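Local coordinates for protein acid phosphatase (Bacillus anthracis, PDB 2I33) that probably hydrolyses phosphate monoesters as a magnesium-dependent class C acid phosphatase of the HAD superfamily, at residues 183-188 with 205-210; 69-74 with 124-129. One frame throughout, in Å; residues are numbered along the deposited sequence. Where two conformers were deposited one is given.

Both contacts are small and buried, and neither has a hydrogen bond between its segments. Their centres lie about 19 Å apart. Contact 1 (183-188 with 205-210) joins the loops before and after helix 193-202, near the edge strand 211-213 of the parallel sheet. It is purely aromatic, and one of its rings also meets the second subunit. Contact 2 (69-74 with 124-129) sits closer to the middle of the chain. It brings the segment just after the metal-binding aspartates Asp65 and Asp67 to the end of strand 119-125. Its chemistry is mixed: an arginine lies against a leucine and an amide, and its charge is met by Asp67.

Contact 1: 183-188 with 205-210; sequences SDFTGF and AQFGEK
Phe185 and Phe188 reach across to Phe207 while the two backbones stay well apart. Even the nearest CA atoms, those of Phe185 and Lys210, are 9.0 Å from each other. Segment 183-188 leaves a short 3-10 turn at Ser183 and Asp184 and runs on as loop. Segment 205-210 also starts in a 3-10 turn, then bends back on itself, with Gln206 O accepting from both Glu209 N and Lys210 N. Phe207 enters with its ring edge leading. Its CE1 lies 4.1 Å from Phe185 CE2 and about equally far from Phe185 CD2. Its CZ lies 3.9 Å from Phe188 CZ, where the two side chains approach from opposite directions. Phe185 CE2 and Phe188 CZ both lie at the Phe207 ring edge, near its plane. The HAD fold is a Rossmann-like alpha/beta fold around a parallel sheet, and these loops lie at the two ends of the helix in the connection from strand 172-179 to strand 211-213. The Phe207 CG is anti to its carbonyl carbon (chi1 -63°), which sends the ring toward segment 183-188. Phe185 also stacks on Phe211, and Phe188 packs on Ala199 and Val200 of helix 193-202. Phe207 packs on Ala35 of the second subunit, and Phe207 O accepts a hydrogen bond from Asn42 ND2 of that subunit.

Contact 2: 69-74 with 124-129; sequences TVLDNS and SNRKTN
Arg126 stretches toward Leu71 and Asn73 and meets them with its guanidinium. Its chain is extended from CG to NE, with chi2 166° and chi3 174°, which carries the charged end across to segment 69-74. Leu71 comes in at about a right angle to it. The Leu71 CD1 methyl lies over one guanidinium face, near the rim, 3.8 Å from Arg126 NH2 and 4.0 Å from Arg126 CZ. Asn73 and Arg126 approach each other from opposite directions, with Asn73 OD1 at the guanidinium edge. This OD1 is 3.6 Å from Arg126 NH2, and the amide and guanidinium planes are 39° apart. This is proximity without a hydrogen bond: Asn73 OD1 accepts from Trp94 NE1. Arg126 NH2 makes a salt bridge to Asp67 OD1, which also accepts from Asn73 ND2, so both probably help position this metal-binding aspartate. Asp72 OD1 accepts from Ser74 N at 2.8 Å, an Asx turn that leads into helix 74-83, and from Ser74 OG at 2.7 Å on its syn side. On the other segment, Ser124 OG accepts from Arg126 N in an ST turn. Strand 71-72 pairs with strand 101-102, strand 119-125 lies beside strand 151-154, and helix 91-97 packs against Asn73 and Arg126 through Trp91 and Ile95.

Contact 1: 183-188 with 205-210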
ATOM      1  N   SER A 183     -12.114  -8.103  -1.088  1.00 26.06           N
ATOM      2  CA  SER A 183     -13.044  -9.184  -0.721  1.00 26.37           C
ATOM      3  C   SER A 183     -12.789  -9.732   0.707  1.00 26.66           C
ATOM      4  O   SER A 183     -13.536 -10.585   1.197  1.00 26.42           O
ATOM      5  CB  SER A 183     -13.092 -10.301  -1.770  1.00 27.58           C
ATOM      6  OG  SER A 183     -11.811 -10.713  -2.123  1.00 30.28           O
ATOM      7  N   ASP A 184     -11.770  -9.214   1.376  1.00 26.33           N
ATOM      8  CA  ASP A 184     -11.578  -9.468   2.813  1.00 26.58           C
ATOM      9  C   ASP A 184     -12.503  -8.616   3.683  1.00 26.81           C
ATOM     10  O   ASP A 184     -12.556  -8.794   4.902  1.00 26.91           O
ATOM     11  CB  ASP A 184     -10.138  -9.193   3.197  1.00 26.49           C
ATOM     12  CG  ASP A 184      -9.150 -10.059   2.440  1.00 26.70           C
ATOM     13  OD1 ASP A 184      -9.526 -11.162   1.972  1.00 29.45           O
ATOM     14  OD2 ASP A 184      -7.985  -9.616   2.317  1.00 28.62           O
ATOM     15  N   PHE A 185     -13.170  -7.667   3.040  1.00 26.72           N
ATOM     16  CA  PHE A 185     -14.200  -6.835   3.651  1.00 27.38           C
ATOM     17  C   PHE A 185     -15.524  -7.125   3.005  1.00 28.36           C
ATOM     18  O   PHE A 185     -15.603  -7.668   1.909  1.00 29.14           O
ATOM     19  CB  PHE A 185     -13.891  -5.373   3.423  1.00 26.82           C
ATOM     20  CG  PHE A 185     -12.459  -5.040   3.639  1.00 26.16           C
ATOM     21  CD1 PHE A 185     -11.856  -5.345   4.845  1.00 27.75           C
ATOM     22  CD2 PHE A 185     -11.698  -4.485   2.651  1.00 27.57           C
ATOM     23  CE1 PHE A 185     -10.536  -5.041   5.089  1.00 28.73           C
ATOM     24  CE2 PHE A 185     -10.364  -4.212   2.882  1.00 28.77           C
ATOM     25  CZ  PHE A 185      -9.780  -4.513   4.096  1.00 28.37           C
ATOM     26  N   THR A 186     -16.581  -6.656   3.642  1.00 29.95           N
ATOM     27  CA  THR A 186     -17.912  -6.858   3.111  1.00 31.14           C
ATOM     28  C   THR A 186     -18.174  -5.918   1.928  1.00 29.89           C
ATOM     29  O   THR A 186     -17.833  -4.734   1.980  1.00 29.91           O
ATOM     30  CB  THR A 186     -18.918  -6.601   4.226  1.00 31.58           C
ATOM     31  OG1 THR A 186     -18.642  -5.324   4.814  1.00 34.85           O
ATOM     32  CG2 THR A 186     -18.762  -7.652   5.297  1.00 32.57           C
ATOM     33  N   GLY A 187     -18.793  -6.440   0.883  1.00 30.66           N
ATOM     34  CA  GLY A 187     -19.319  -5.601  -0.192  1.00 29.46           C
ATOM     35  C   GLY A 187     -18.503  -5.441  -1.462  1.00 29.90           C
ATOM     36  O   GLY A 187     -18.786  -4.538  -2.265  1.00 30.08           O
ATOM     37  N   PHE A 188     -17.519  -6.321  -1.679  1.00 29.80           N
ATOM     38  CA  PHE A 188     -16.636  -6.213  -2.839  1.00 29.80           C
ATOM     39  C   PHE A 188     -16.412  -7.523  -3.606  1.00 30.97           C
ATOM     40  O   PHE A 188     -15.344  -7.725  -4.212  1.00 31.86           O
ATOM     41  CB  PHE A 188     -15.277  -5.688  -2.372  1.00 29.91           C
ATOM     42  CG  PHE A 188     -15.345  -4.370  -1.680  1.00 27.85           C
ATOM     43  CD1 PHE A 188     -15.308  -3.177  -2.403  1.00 27.66           C
ATOM     44  CD2 PHE A 188     -15.420  -4.309  -0.293  1.00 28.18           C
ATOM     45  CE1 PHE A 188     -15.342  -1.939  -1.722  1.00 27.94           C
ATOM     46  CE2 PHE A 188     -15.488  -3.097   0.363  1.00 27.80           C
ATOM     47  CZ  PHE A 188     -15.454  -1.912  -0.354  1.00 28.56           C
ATOM     48  N   ALA A 205     -15.203   6.258   3.714  1.00 27.09           N
ATOM     49  CA  ALA A 205     -15.080   6.507   5.165  1.00 27.44           C
ATOM     50  C   ALA A 205     -14.721   5.272   5.999  1.00 27.73           C
ATOM     51  O   ALA A 205     -14.269   5.403   7.150  1.00 29.37           O
ATOM     52  CB  ALA A 205     -16.347   7.116   5.693  1.00 27.71           C
ATOM     53  N   GLN A 206     -14.908   4.076   5.443  1.00 27.06           N
ATOM     54  CA  GLN A 206     -14.694   2.854   6.213  0.50 27.31           C
ATOM     55  C   GLN A 206     -13.223   2.476   6.292  1.00 26.99           C
ATOM     56  O   GLN A 206     -12.818   1.744   7.184  1.00 27.41           O
ATOM     57  CB  GLN A 206     -15.484   1.693   5.616  0.50 27.42           C
ATOM     58  CG  GLN A 206     -16.975   1.965   5.460  0.50 28.73           C
ATOM     59  CD  GLN A 206     -17.664   2.290   6.773  0.50 29.20           C
ATOM     60  OE1 GLN A 206     -17.285   1.782   7.824  0.50 31.83           O
ATOM     61  NE2 GLN A 206     -18.692   3.132   6.716  0.50 31.11           N
ATOM     62  N   PHE A 207     -12.418   2.967   5.358  1.00 27.12           N
ATOM     63  CA  PHE A 207     -11.050   2.532   5.315  1.00 26.58           C
ATOM     64  C   PHE A 207     -10.243   3.255   6.341  1.00 27.10           C
ATOM     65  O   PHE A 207     -10.285   4.466   6.427  1.00 27.89           O
ATOM     66  CB  PHE A 207     -10.476   2.645   3.906  1.00 26.68           C
ATOM     67  CG  PHE A 207     -11.188   1.760   2.946  1.00 25.19           C
ATOM     68  CD1 PHE A 207     -10.968   0.386   2.948  1.00 27.43           C
ATOM     69  CD2 PHE A 207     -12.117   2.287   2.075  1.00 27.18           C
ATOM     70  CE1 PHE A 207     -11.687  -0.423   2.084  1.00 28.17           C
ATOM     71  CE2 PHE A 207     -12.803   1.479   1.206  1.00 29.30           C
ATOM     72  CZ  PHE A 207     -12.564   0.129   1.218  1.00 27.40           C
ATOM     73  N   GLY A 208      -9.575   2.471   7.170  1.00 28.19           N
ATOM     74  CA  GLY A 208      -8.933   3.003   8.344  1.00 28.41           C
ATOM     75  C   GLY A 208      -9.847   3.137   9.532  1.00 29.29           C
ATOM     76  O   GLY A 208      -9.409   3.580  10.570  1.00 30.32           O
ATOM     77  N   GLU A 209     -11.112   2.736   9.389  1.00 28.67           N
ATOM     78  CA  GLU A 209     -12.065   2.848  10.474  1.00 29.76           C
ATOM     79  C   GLU A 209     -12.533   1.455  10.867  1.00 29.90           C
ATOM     80  O   GLU A 209     -12.296   0.998  11.990  1.00 31.36           O
ATOM     81  CB  GLU A 209     -13.224   3.762  10.065  1.00 30.21           C
ATOM     82  CG  GLU A 209     -14.377   3.816  11.045  1.00 34.09           C
ATOM     83  CD  GLU A 209     -14.032   4.448  12.370  1.00 39.45           C
ATOM     84  OE1 GLU A 209     -13.190   5.371  12.395  1.00 39.93           O
ATOM     85  OE2 GLU A 209     -14.653   4.041  13.386  1.00 43.76           O
ATOM     86  N   LYS A 210     -13.182   0.781   9.936  1.00 29.62           N
ATOM     87  CA  LYS A 210     -13.659  -0.599  10.138  1.00 28.95           C
ATOM     88  C   LYS A 210     -12.884  -1.588   9.266  1.00 28.55           C
ATOM     89  O   LYS A 210     -12.739  -2.738   9.642  1.00 28.44           O
ATOM     90  CB  LYS A 210     -15.161  -0.715   9.840  1.00 29.79           C
ATOM     91  CG  LYS A 210     -15.757  -2.020  10.304  1.00 33.70           C
TER

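Contact 2: 69-74 with 124-129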
ATOM      1  N   THR A  69      -1.681 -10.537   4.739  1.00 26.35           N
ATOM      2  CA  THR A  69      -2.200  -9.732   5.811  1.00 26.35           C
ATOM      3  C   THR A  69      -1.465 -10.050   7.104  1.00 27.45           C
ATOM      4  O   THR A  69      -0.929  -9.148   7.747  1.00 28.28           O
ATOM      5  CB  THR A  69      -3.713  -9.959   5.967  1.00 26.26           C
ATOM      6  OG1 THR A  69      -4.362  -9.532   4.764  1.00 27.25           O
ATOM      7  CG2 THR A  69      -4.213  -9.200   7.129  1.00 27.74           C
ATOM      8  N   VAL A  70      -1.398 -11.343   7.450  1.00 27.56           N
ATOM      9  CA  VAL A  70      -0.656 -11.856   8.601  1.00 27.12           C
ATOM     10  C   VAL A  70       0.593 -12.611   8.129  1.00 27.66           C
ATOM     11  O   VAL A  70       1.654 -12.447   8.691  1.00 28.18           O
ATOM     12  CB  VAL A  70      -1.506 -12.778   9.486  1.00 27.88           C
ATOM     13  CG1 VAL A  70      -0.697 -13.343  10.603  1.00 27.90           C
ATOM     14  CG2 VAL A  70      -2.737 -12.015  10.014  1.00 27.06           C
ATOM     15  N   LEU A  71       0.439 -13.456   7.123  1.00 27.02           N
ATOM     16  CA  LEU A  71       1.545 -14.289   6.631  1.00 26.91           C
ATOM     17  C   LEU A  71       2.055 -13.818   5.287  1.00 28.12           C
ATOM     18  O   LEU A  71       1.292 -13.546   4.362  1.00 27.85           O
ATOM     19  CB  LEU A  71       1.075 -15.751   6.504  1.00 27.84           C
ATOM     20  CG  LEU A  71       0.671 -16.440   7.822  1.00 28.50           C
ATOM     21  CD1 LEU A  71       0.106 -17.838   7.551  1.00 31.91           C
ATOM     22  CD2 LEU A  71       1.782 -16.478   8.824  1.00 30.93           C
ATOM     23  N   ASP A  72       3.374 -13.778   5.187  1.00 27.56           N
ATOM     24  CA  ASP A  72       4.076 -13.301   4.015  1.00 28.67           C
ATOM     25  C   ASP A  72       4.409 -14.462   3.070  1.00 28.30           C
ATOM     26  O   ASP A  72       5.268 -15.283   3.363  1.00 28.43           O
ATOM     27  CB  ASP A  72       5.347 -12.616   4.467  1.00 29.15           C
ATOM     28  CG  ASP A  72       6.113 -11.987   3.341  1.00 31.63           C
ATOM     29  OD1 ASP A  72       5.810 -12.252   2.153  1.00 29.47           O
ATOM     30  OD2 ASP A  72       7.036 -11.215   3.673  1.00 32.54           O
ATOM     31  N   ASN A  73       3.726 -14.507   1.928  1.00 28.22           N
ATOM     32  CA  ASN A  73       3.973 -15.563   0.933  1.00 28.53           C
ATOM     33  C   ASN A  73       4.801 -15.094  -0.215  1.00 28.76           C
ATOM     34  O   ASN A  73       4.909 -15.778  -1.261  1.00 29.08           O
ATOM     35  CB  ASN A  73       2.651 -16.089   0.423  1.00 28.66           C
ATOM     36  CG  ASN A  73       1.823 -16.574   1.515  1.00 30.43           C
ATOM     37  OD1 ASN A  73       2.099 -17.620   2.106  1.00 31.51           O
ATOM     38  ND2 ASN A  73       0.810 -15.813   1.837  1.00 30.19           N
ATOM     39  N   SER A  74       5.441 -13.949  -0.067  1.00 29.18           N
ATOM     40  CA  SER A  74       6.183 -13.442  -1.189  1.00 28.88           C
ATOM     41  C   SER A  74       7.302 -14.402  -1.658  1.00 29.42           C
ATOM     42  O   SER A  74       7.607 -14.387  -2.852  1.00 30.45           O
ATOM     43  CB  SER A  74       6.678 -12.019  -0.935  1.00 30.54           C
ATOM     44  OG  SER A  74       7.586 -12.018   0.115  1.00 30.83           O
ATOM     45  N   SER A 124      -9.599 -17.012   5.827  1.00 27.39           N
ATOM     46  CA  SER A 124      -8.599 -17.128   4.773  1.00 27.43           C
ATOM     47  C   SER A 124      -9.072 -18.075   3.694  1.00 26.82           C
ATOM     48  O   SER A 124      -9.750 -19.052   3.993  1.00 27.66           O
ATOM     49  CB  SER A 124      -7.316 -17.685   5.385  1.00 28.36           C
ATOM     50  OG  SER A 124      -6.444 -18.179   4.395  1.00 30.10           O
ATOM     51  N   ASN A 125      -8.736 -17.789   2.433  1.00 26.23           N
ATOM     52  CA  ASN A 125      -9.070 -18.682   1.340  1.00 27.36           C
ATOM     53  C   ASN A 125      -8.032 -19.762   1.020  1.00 27.47           C
ATOM     54  O   ASN A 125      -8.133 -20.443  -0.002  1.00 28.29           O
ATOM     55  CB  ASN A 125      -9.503 -17.888   0.108  1.00 27.69           C
ATOM     56  CG  ASN A 125     -10.808 -17.160   0.343  1.00 26.71           C
ATOM     57  OD1 ASN A 125     -11.499 -17.461   1.308  1.00 27.02           O
ATOM     58  ND2 ASN A 125     -11.156 -16.220  -0.533  1.00 29.69           N
ATOM     59  N   ARG A 126      -7.106 -19.991   1.954  1.00 27.63           N
ATOM     60  CA  ARG A 126      -6.483 -21.307   2.012  1.00 27.67           C
ATOM     61  C   ARG A 126      -7.586 -22.354   2.089  1.00 28.22           C
ATOM     62  O   ARG A 126      -8.698 -22.091   2.590  1.00 26.96           O
ATOM     63  CB  ARG A 126      -5.566 -21.419   3.214  1.00 27.98           C
ATOM     64  CG  ARG A 126      -4.321 -20.588   3.095  1.00 28.92           C
ATOM     65  CD  ARG A 126      -3.621 -20.466   4.392  1.00 31.57           C
ATOM     66  NE  ARG A 126      -2.362 -19.777   4.162  1.00 31.57           N
ATOM     67  CZ  ARG A 126      -1.165 -20.206   4.534  1.00 30.10           C
ATOM     68  NH1 ARG A 126      -1.018 -21.327   5.207  1.00 28.19           N
ATOM     69  NH2 ARG A 126      -0.094 -19.507   4.181  1.00 29.35           N
ATOM     70  N   LYS A 127      -7.272 -23.533   1.571  1.00 27.68           N
ATOM     71  CA  LYS A 127      -8.218 -24.626   1.506  1.00 29.71           C
ATOM     72  C   LYS A 127      -8.337 -25.266   2.884  1.00 28.84           C
ATOM     73  O   LYS A 127      -7.380 -25.346   3.631  1.00 27.94           O
ATOM     74  CB  LYS A 127      -7.742 -25.642   0.477  1.00 30.24           C
ATOM     75  CG  LYS A 127      -7.554 -25.059  -0.940  1.00 31.80           C
ATOM     76  CD  LYS A 127      -7.027 -26.100  -1.933  1.00 33.40           C
ATOM     77  CE  LYS A 127      -5.519 -26.309  -1.801  1.00 37.55           C
ATOM     78  NZ  LYS A 127      -4.950 -27.150  -2.893  1.00 39.94           N
ATOM     79  N   THR A 128      -9.522 -25.764   3.205  1.00 29.33           N
ATOM     80  CA  THR A 128      -9.712 -26.449   4.478  1.00 29.72           C
ATOM     81  C   THR A 128      -8.723 -27.611   4.700  1.00 29.26           C
ATOM     82  O   THR A 128      -8.360 -27.902   5.844  1.00 29.47           O
ATOM     83  CB  THR A 128     -11.150 -26.936   4.603  1.00 29.69           C
ATOM     84  OG1 THR A 128     -11.533 -27.555   3.365  1.00 30.74           O
ATOM     85  CG2 THR A 128     -12.053 -25.765   4.895  1.00 30.18           C
ATOM     86  N   ASN A 129      -8.251 -28.241   3.623  1.00 29.09           N
ATOM     87  CA  ASN A 129      -7.268 -29.331   3.758  1.00 28.88           C
ATOM     88  C   ASN A 129      -5.837 -28.844   4.010  1.00 29.13           C
ATOM     89  O   ASN A 129      -4.907 -29.638   4.158  1.00 29.30           O
ATOM     90  CB  ASN A 129      -7.334 -30.313   2.575  1.00 29.36           C
ATOM     91  CG  ASN A 129      -6.858 -29.705   1.256  1.00 30.07           C
ATOM     92  OD1 ASN A 129      -6.265 -28.635   1.221  1.00 33.44           O
ATOM     93  ND2 ASN A 129      -7.129 -30.405   0.158  1.00 33.51           N
TER